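Local coordinates for protein Endonuclease/exonuclease/phosphatase (Beutenbergia cavernae DSM 12333, PDB 4RUW) that is of unknown specific function but belongs to the endonuclease/exonuclease/phosphatase family, pairing a DNase I-like domain with an immunoglobulin-like domain, at residues A[198-203]-A[235-240]; A[212-217]-A[252-257]. One frame throughout, in Å; residues are numbered along the deposited sequence.

Interaction 1 (A[198-203]-A[235-240])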
loop_
_atom_site.group_PDB
_atom_site.type_symbol
_atom_site.label_atom_id
_atom_site.label_comp_id
_atom_site.label_asym_id
_atom_site.label_seq_id
_atom_site.Cartn_x
_atom_site.Cartn_y
_atom_site.Cartn_z
ATOM N N ALA A 198 1.340 -4.130 8.718
ATOM C CA ALA A 198 2.645 -4.080 8.054
ATOM C C ALA A 198 2.928 -5.423 7.410
ATOM O O ALA A 198 2.860 -6.456 8.085
ATOM C CB ALA A 198 3.721 -3.782 9.080
ATOM N N THR A 199 3.261 -5.445 6.123
ATOM C CA THR A 199 3.585 -6.718 5.509
ATOM C C THR A 199 4.540 -6.561 4.333
ATOM O O THR A 199 4.985 -5.449 4.001
ATOM C CB THR A 199 2.299 -7.505 5.118
ATOM O OG1 THR A 199 2.626 -8.880 4.865
ATOM C CG2 THR A 199 1.646 -6.915 3.889
ATOM N N HIS A 200 4.851 -7.701 3.724
ATOM C CA HIS A 200 5.812 -7.820 2.637
ATOM C C HIS A 200 5.442 -9.156 1.982
ATOM O O HIS A 200 5.488 -10.207 2.629
ATOM C CB HIS A 200 7.235 -7.820 3.220
ATOM C CG HIS A 200 8.337 -7.896 2.211
ATOM N ND1 HIS A 200 9.660 -7.877 2.586
ATOM C CD2 HIS A 200 8.327 -7.992 0.859
ATOM C CE1 HIS A 200 10.422 -7.963 1.511
ATOM N NE2 HIS A 200 9.640 -8.043 0.452
ATOM N N LEU A 201 4.997 -9.116 0.729
ATOM C CA LEU A 201 4.534 -10.329 0.056
ATOM C C LEU A 201 5.636 -10.968 -0.783
ATOM O O LEU A 201 6.671 -10.338 -1.028
ATOM C CB LEU A 201 3.325 -10.022 -0.834
ATOM C CG LEU A 201 2.147 -9.328 -0.153
ATOM C CD1 LEU A 201 1.008 -9.196 -1.130
ATOM C CD2 LEU A 201 1.710 -10.041 1.125
ATOM N N SER A 202 5.408 -12.190 -1.256
ATOM C CA SER A 202 6.367 -12.829 -2.143
ATOM C C SER A 202 6.601 -12.006 -3.402
ATOM O O SER A 202 5.750 -11.228 -3.821
ATOM C CB SER A 202 5.866 -14.203 -2.569
ATOM O OG SER A 202 5.833 -15.112 -1.493
ATOM N N THR A 203 7.761 -12.206 -4.009
ATOM C CA THR A 203 8.057 -11.631 -5.314
ATOM C C THR A 203 7.306 -12.401 -6.392
ATOM O O THR A 203 7.025 -13.584 -6.227
ATOM C CB THR A 203 9.554 -11.720 -5.625
ATOM O OG1 THR A 203 9.939 -13.099 -5.703
ATOM C CG2 THR A 203 10.360 -11.011 -4.550
ATOM N N ASP A 235 5.883 -3.575 1.217
ATOM C CA ASP A 235 6.310 -3.999 -0.100
ATOM C C ASP A 235 5.398 -5.141 -0.537
ATOM O O ASP A 235 5.608 -6.302 -0.181
ATOM C CB ASP A 235 7.767 -4.453 -0.000
ATOM C CG ASP A 235 8.355 -4.894 -1.327
ATOM O OD1 ASP A 235 7.628 -4.964 -2.344
ATOM O OD2 ASP A 235 9.579 -5.190 -1.338
ATOM N N LEU A 236 4.361 -4.800 -1.291
ATOM C CA LEU A 236 3.424 -5.812 -1.749
ATOM C C LEU A 236 3.944 -6.568 -2.963
ATOM O O LEU A 236 3.377 -7.590 -3.346
ATOM C CB LEU A 236 2.052 -5.207 -2.037
ATOM C CG LEU A 236 1.404 -4.482 -0.855
ATOM C CD1 LEU A 236 0.011 -4.016 -1.225
ATOM C CD2 LEU A 236 1.382 -5.353 0.406
ATOM N N ASN A 237 5.019 -6.060 -3.572
ATOM C CA ASN A 237 5.671 -6.767 -4.675
ATOM C C ASN A 237 4.775 -6.969 -5.894
ATOM O O ASN A 237 4.998 -7.881 -6.696
ATOM C CB ASN A 237 6.246 -8.112 -4.206
ATOM C CG ASN A 237 7.726 -8.043 -3.914
ATOM O OD1 ASN A 237 8.486 -7.413 -4.653
ATOM N ND2 ASN A 237 8.153 -8.702 -2.841
ATOM N N ILE A 238 3.759 -6.120 -6.023
ATOM C CA ILE A 238 2.880 -6.142 -7.184
ATOM C C ILE A 238 2.774 -4.742 -7.754
ATOM O O ILE A 238 2.748 -3.767 -7.002
ATOM C CB ILE A 238 1.459 -6.687 -6.833
ATOM C CG1 ILE A 238 0.759 -5.813 -5.782
ATOM C CG2 ILE A 238 1.550 -8.135 -6.391
ATOM C CD1 ILE A 238 -0.689 -6.228 -5.517
ATOM N N TRP A 239 2.733 -4.641 -9.078
ATOM C CA TRP A 239 2.305 -3.407 -9.717
ATOM C C TRP A 239 0.794 -3.271 -9.541
ATOM O O TRP A 239 0.123 -4.198 -9.081
ATOM C CB TRP A 239 2.560 -3.446 -11.210
ATOM C CG TRP A 239 3.967 -3.590 -11.685
ATOM C CD1 TRP A 239 5.104 -3.795 -10.947
ATOM C CD2 TRP A 239 4.374 -3.514 -13.050
ATOM N NE1 TRP A 239 6.201 -3.857 -11.794
ATOM C CE2 TRP A 239 5.769 -3.688 -13.087
ATOM C CE3 TRP A 239 3.679 -3.325 -14.251
ATOM C CZ2 TRP A 239 6.489 -3.679 -14.280
ATOM C CZ3 TRP A 239 4.384 -3.314 -15.428
ATOM C CH2 TRP A 239 5.777 -3.494 -15.439
ATOM N N THR A 240 0.240 -2.137 -9.952
ATOM C CA THR A 240 -1.209 -1.996 -9.948
ATOM C C THR A 240 -1.870 -2.671 -11.149
ATOM O O THR A 240 -3.069 -2.965 -11.101
ATOM C CB THR A 240 -1.658 -0.531 -9.895
ATOM O OG1 THR A 240 -1.101 0.164 -11.011
ATOM C CG2 THR A 240 -1.209 0.127 -8.601
HETATM O O HOH W 1 11.053 -8.724 -1.962
#
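The His200 imidazole has Asp235 CB over one face, a CH-pi contact 4.1 Å from the ring centroid, and at its edge, in the ring plane, Asn237 ND2 and a water. In both His200 (chi1 -178°) and Asp235, CG stands anti to the backbone N, which starts the two chains off side by side in the same direction, carboxylate and ring planes only 15° apart. Although Asp235 OD2 comes near His200 NE2, the angle is too poor for a hydrogen bond; OD2 is held by Asn62 ND2. The water bridges the edge instead, 2.9 Å from His200 NE2 and 3.0 Å from Asn237 ND2, which donates to it. The other hydrogen of Asn237 ND2 goes to Leu201 O at 2.9 Å, nearly straight at 166° and in the plane of the Asn237 amide, so two bonds fix the rotation of that group. Between the backbones, Leu201 N donates to Asp235 O at 3.0 Å. Among the apolar groups, the Leu236 CD2 methyl reaches Thr199 CG2 at 3.8 Å and Leu201 CG at 4.1 Å. The Asp-Leu-Asn run fits the Gly-Asp-x-Asn signature of DNase I-like folds, and the His200 side chain lies about 13 Å from the bound zinc ion. Strands 192-200 and 230-233 are parallel neighbours in one sheet of the sandwich. His200 faces strand 91-98 of the other sheet at Asn95 and Glu96, Leu236 packs on Tyr297 and Phe299 of strand 296-300, and Ile238 rests on helix 251-260.

Interaction 2 (A[212-217]-A[252-257])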
loop_
_atom_site.group_PDB
_atom_site.type_symbol
_atom_site.label_atom_id
_atom_site.label_comp_id
_atom_site.label_asym_id
_atom_site.label_seq_id
_atom_site.Cartn_x
_atom_site.Cartn_y
_atom_site.Cartn_z
ATOM N N ASP A 212 0.847 -17.636 -4.924
ATOM C CA ASP A 212 1.085 -17.374 -3.511
ATOM C C ASP A 212 0.796 -15.919 -3.140
ATOM O O ASP A 212 0.200 -15.678 -2.092
ATOM C CB ASP A 212 2.502 -17.766 -3.091
ATOM C CG ASP A 212 2.685 -19.269 -2.997
ATOM O OD1 ASP A 212 1.667 -19.994 -2.897
ATOM O OD2 ASP A 212 3.846 -19.718 -3.010
ATOM N N GLN A 213 1.207 -14.953 -3.970
ATOM C CA GLN A 213 0.863 -13.553 -3.710
ATOM C C GLN A 213 -0.635 -13.406 -3.494
ATOM O O GLN A 213 -1.075 -12.726 -2.562
ATOM C CB GLN A 213 1.267 -12.654 -4.875
ATOM C CG GLN A 213 2.752 -12.477 -5.087
ATOM C CD GLN A 213 3.026 -11.486 -6.195
ATOM O OE1 GLN A 213 2.378 -11.528 -7.241
ATOM N NE2 GLN A 213 3.971 -10.573 -5.969
ATOM N N LYS A 214 -1.422 -14.046 -4.354
ATOM C CA LYS A 214 -2.876 -13.966 -4.240
ATOM C C LYS A 214 -3.384 -14.542 -2.924
ATOM O O LYS A 214 -4.234 -13.943 -2.255
ATOM C CB LYS A 214 -3.540 -14.682 -5.417
ATOM C CG LYS A 214 -3.414 -13.919 -6.723
ATOM C CD LYS A 214 -3.664 -14.804 -7.930
ATOM C CE LYS A 214 -5.038 -15.415 -7.913
ATOM N NZ LYS A 214 -5.254 -16.283 -9.111
ATOM N N GLU A 215 -2.881 -15.708 -2.540
ATOM C CA GLU A 215 -3.332 -16.306 -1.287
ATOM C C GLU A 215 -2.888 -15.498 -0.071
ATOM O O GLU A 215 -3.640 -15.345 0.898
ATOM C CB GLU A 215 -2.857 -17.747 -1.176
ATOM C CG GLU A 215 -3.478 -18.648 -2.238
ATOM C CD GLU A 215 -3.509 -20.097 -1.826
ATOM O OE1 GLU A 215 -2.466 -20.609 -1.379
ATOM O OE2 GLU A 215 -4.584 -20.717 -1.938
ATOM N N GLN A 216 -1.675 -14.959 -0.120
ATOM C CA GLN A 216 -1.179 -14.100 0.946
ATOM C C GLN A 216 -2.044 -12.859 1.065
ATOM O O GLN A 216 -2.444 -12.466 2.164
ATOM C CB GLN A 216 0.270 -13.706 0.662
ATOM C CG GLN A 216 1.222 -14.879 0.674
ATOM C CD GLN A 216 2.603 -14.547 0.140
ATOM O OE1 GLN A 216 2.866 -13.452 -0.374
ATOM N NE2 GLN A 216 3.510 -15.505 0.273
ATOM N N LEU A 217 -2.322 -12.226 -0.067
ATOM C CA LEU A 217 -3.114 -11.009 -0.050
ATOM C C LEU A 217 -4.529 -11.237 0.490
ATOM O O LEU A 217 -5.063 -10.391 1.206
ATOM C CB LEU A 217 -3.143 -10.358 -1.428
ATOM C CG LEU A 217 -3.882 -9.022 -1.520
ATOM C CD1 LEU A 217 -3.243 -7.943 -0.640
ATOM C CD2 LEU A 217 -3.951 -8.576 -2.958
ATOM N N ASN A 252 -4.108 -6.771 -11.781
ATOM C CA ASN A 252 -5.428 -6.133 -11.847
ATOM C C ASN A 252 -6.423 -6.817 -10.913
ATOM O O ASN A 252 -7.191 -6.156 -10.212
ATOM C CB ASN A 252 -5.982 -6.105 -13.271
ATOM C CG ASN A 252 -5.343 -5.027 -14.116
ATOM O OD1 ASN A 252 -4.217 -5.182 -14.582
ATOM N ND2 ASN A 252 -6.048 -3.913 -14.301
ATOM N N LEU A 253 -6.405 -8.143 -10.897
ATOM C CA LEU A 253 -7.274 -8.902 -10.018
ATOM C C LEU A 253 -7.007 -8.552 -8.545
ATOM O O LEU A 253 -7.922 -8.214 -7.795
ATOM C CB LEU A 253 -7.077 -10.396 -10.268
ATOM C CG LEU A 253 -7.918 -11.342 -9.415
ATOM C CD1 LEU A 253 -9.407 -11.149 -9.678
ATOM C CD2 LEU A 253 -7.496 -12.782 -9.670
HETATM N N MSE A 254 -5.746 -8.597 -8.132
HETATM C CA MSE A 254 -5.420 -8.305 -6.746
HETATM C C MSE A 254 -5.808 -6.881 -6.354
HETATM O O MSE A 254 -6.319 -6.650 -5.256
HETATM C CB MSE A 254 -3.937 -8.581 -6.482
HETATM C CG MSE A 254 -3.634 -10.076 -6.332
HETATM SE SE MSE A 254 -1.819 -10.501 -5.768
HETATM C CE MSE A 254 -0.989 -10.646 -7.533
ATOM N N GLN A 255 -5.565 -5.921 -7.243
ATOM C CA GLN A 255 -5.944 -4.546 -6.933
ATOM C C GLN A 255 -7.461 -4.389 -6.801
ATOM O O GLN A 255 -7.933 -3.600 -5.981
ATOM C CB GLN A 255 -5.358 -3.569 -7.955
ATOM C CG GLN A 255 -3.833 -3.561 -7.973
ATOM C CD GLN A 255 -3.211 -2.746 -6.848
ATOM O OE1 GLN A 255 -3.864 -1.893 -6.241
ATOM N NE2 GLN A 255 -1.924 -2.983 -6.591
ATOM N N SER A 256 -8.231 -5.144 -7.582
ATOM C CA SER A 256 -9.680 -5.089 -7.453
ATOM C C SER A 256 -10.111 -5.577 -6.068
ATOM O O SER A 256 -11.026 -5.019 -5.481
ATOM C CB SER A 256 -10.386 -5.872 -8.569
ATOM O OG SER A 256 -10.358 -7.280 -8.373
ATOM N N TRP A 257 -9.437 -6.593 -5.537
ATOM C CA TRP A 257 -9.763 -7.093 -4.201
ATOM C C TRP A 257 -9.496 -6.035 -3.140
ATOM O O TRP A 257 -10.266 -5.864 -2.197
ATOM C CB TRP A 257 -8.925 -8.315 -3.851
ATOM C CG TRP A 257 -9.140 -9.523 -4.687
ATOM C CD1 TRP A 257 -10.150 -9.757 -5.573
ATOM C CD2 TRP A 257 -8.299 -10.677 -4.719
ATOM N NE1 TRP A 257 -9.990 -11.002 -6.148
ATOM C CE2 TRP A 257 -8.861 -11.583 -5.638
ATOM C CE3 TRP A 257 -7.131 -11.040 -4.042
ATOM C CZ2 TRP A 257 -8.288 -12.826 -5.903
ATOM C CZ3 TRP A 257 -6.566 -12.277 -4.305
ATOM C CH2 TRP A 257 -7.140 -13.150 -5.230
#
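Lys214 and Met254 mark the closest approach of two helix segments that run almost exactly parallel, 2° between their directions, with axes 10.8 Å apart and these two CA atoms 6.7 Å from each other. In the layered alpha/beta sandwich of the DNase I-like fold, they are neighbours in a helical layer beside a mixed sheet; helix 207-222 is the crossover of a beta-alpha-beta unit whose strands are 192-200 and 230-233. The largest share of the contact falls to Met254, built as selenomethionine. Met254 CB meets Leu217 CD2 at 3.5 Å, and Met254 SE reaches Lys214 N at 3.8 Å, right against the backbone of the partner helix. The bend at chi3 (-90°) then places Met254 CE 3.5 Å from Gln213 OE1. The other end of that amide, Gln213 NE2, is tied to Ser202 O and Asn237 O. Lys214 crosses Met254 and Trp257 at about a right angle, laying its CB near CH2 of the indole. Trp257 CZ3 comes within 3.5 Å of Lys214 O, which lies at the edge close to the ring plane. Farther out, the Lys214 chain bends at chi3 (60°), and Lys214 CE packs 4.0 Å from Leu253 CD2; NZ makes a salt bridge with Glu211 and a hydrogen bond to Gln250, so the aliphatic part of the chain covers the apolar groups while the charge is paired beyond them. One face of the indole is taken up by its own helix, with Met254 CA and Leu253 O above it toward the rim. That carbonyl oxygen has two donors, Trp257 N and Ser256 OG, the hydroxyl 2.7 Å from Leu253 O, in the carbonyl plane and on a lone pair.

From the N terminus, strand 192-200 ends within 198-203, and the chain turns into helix 207-222, which carries 212-217. The helix takes the chain back, strand 230-233 then runs parallel to the first strand, and at 235-240 interaction 1 closes this strand-helix-strand excursion. Interaction 2 is still open at that point; it closes when helix 251-260 brings 252-257 alongside the earlier helix. The segments therefore alternate along the chain, and the two closures cross instead of nesting. Their centres are 10 Å apart and they touch directly: Gln216 NE2 on the first helix donates to Ser202 OG at 2.9 Å. Together they tie the ends of two adjacent strands to the pair of helices beside their sheet.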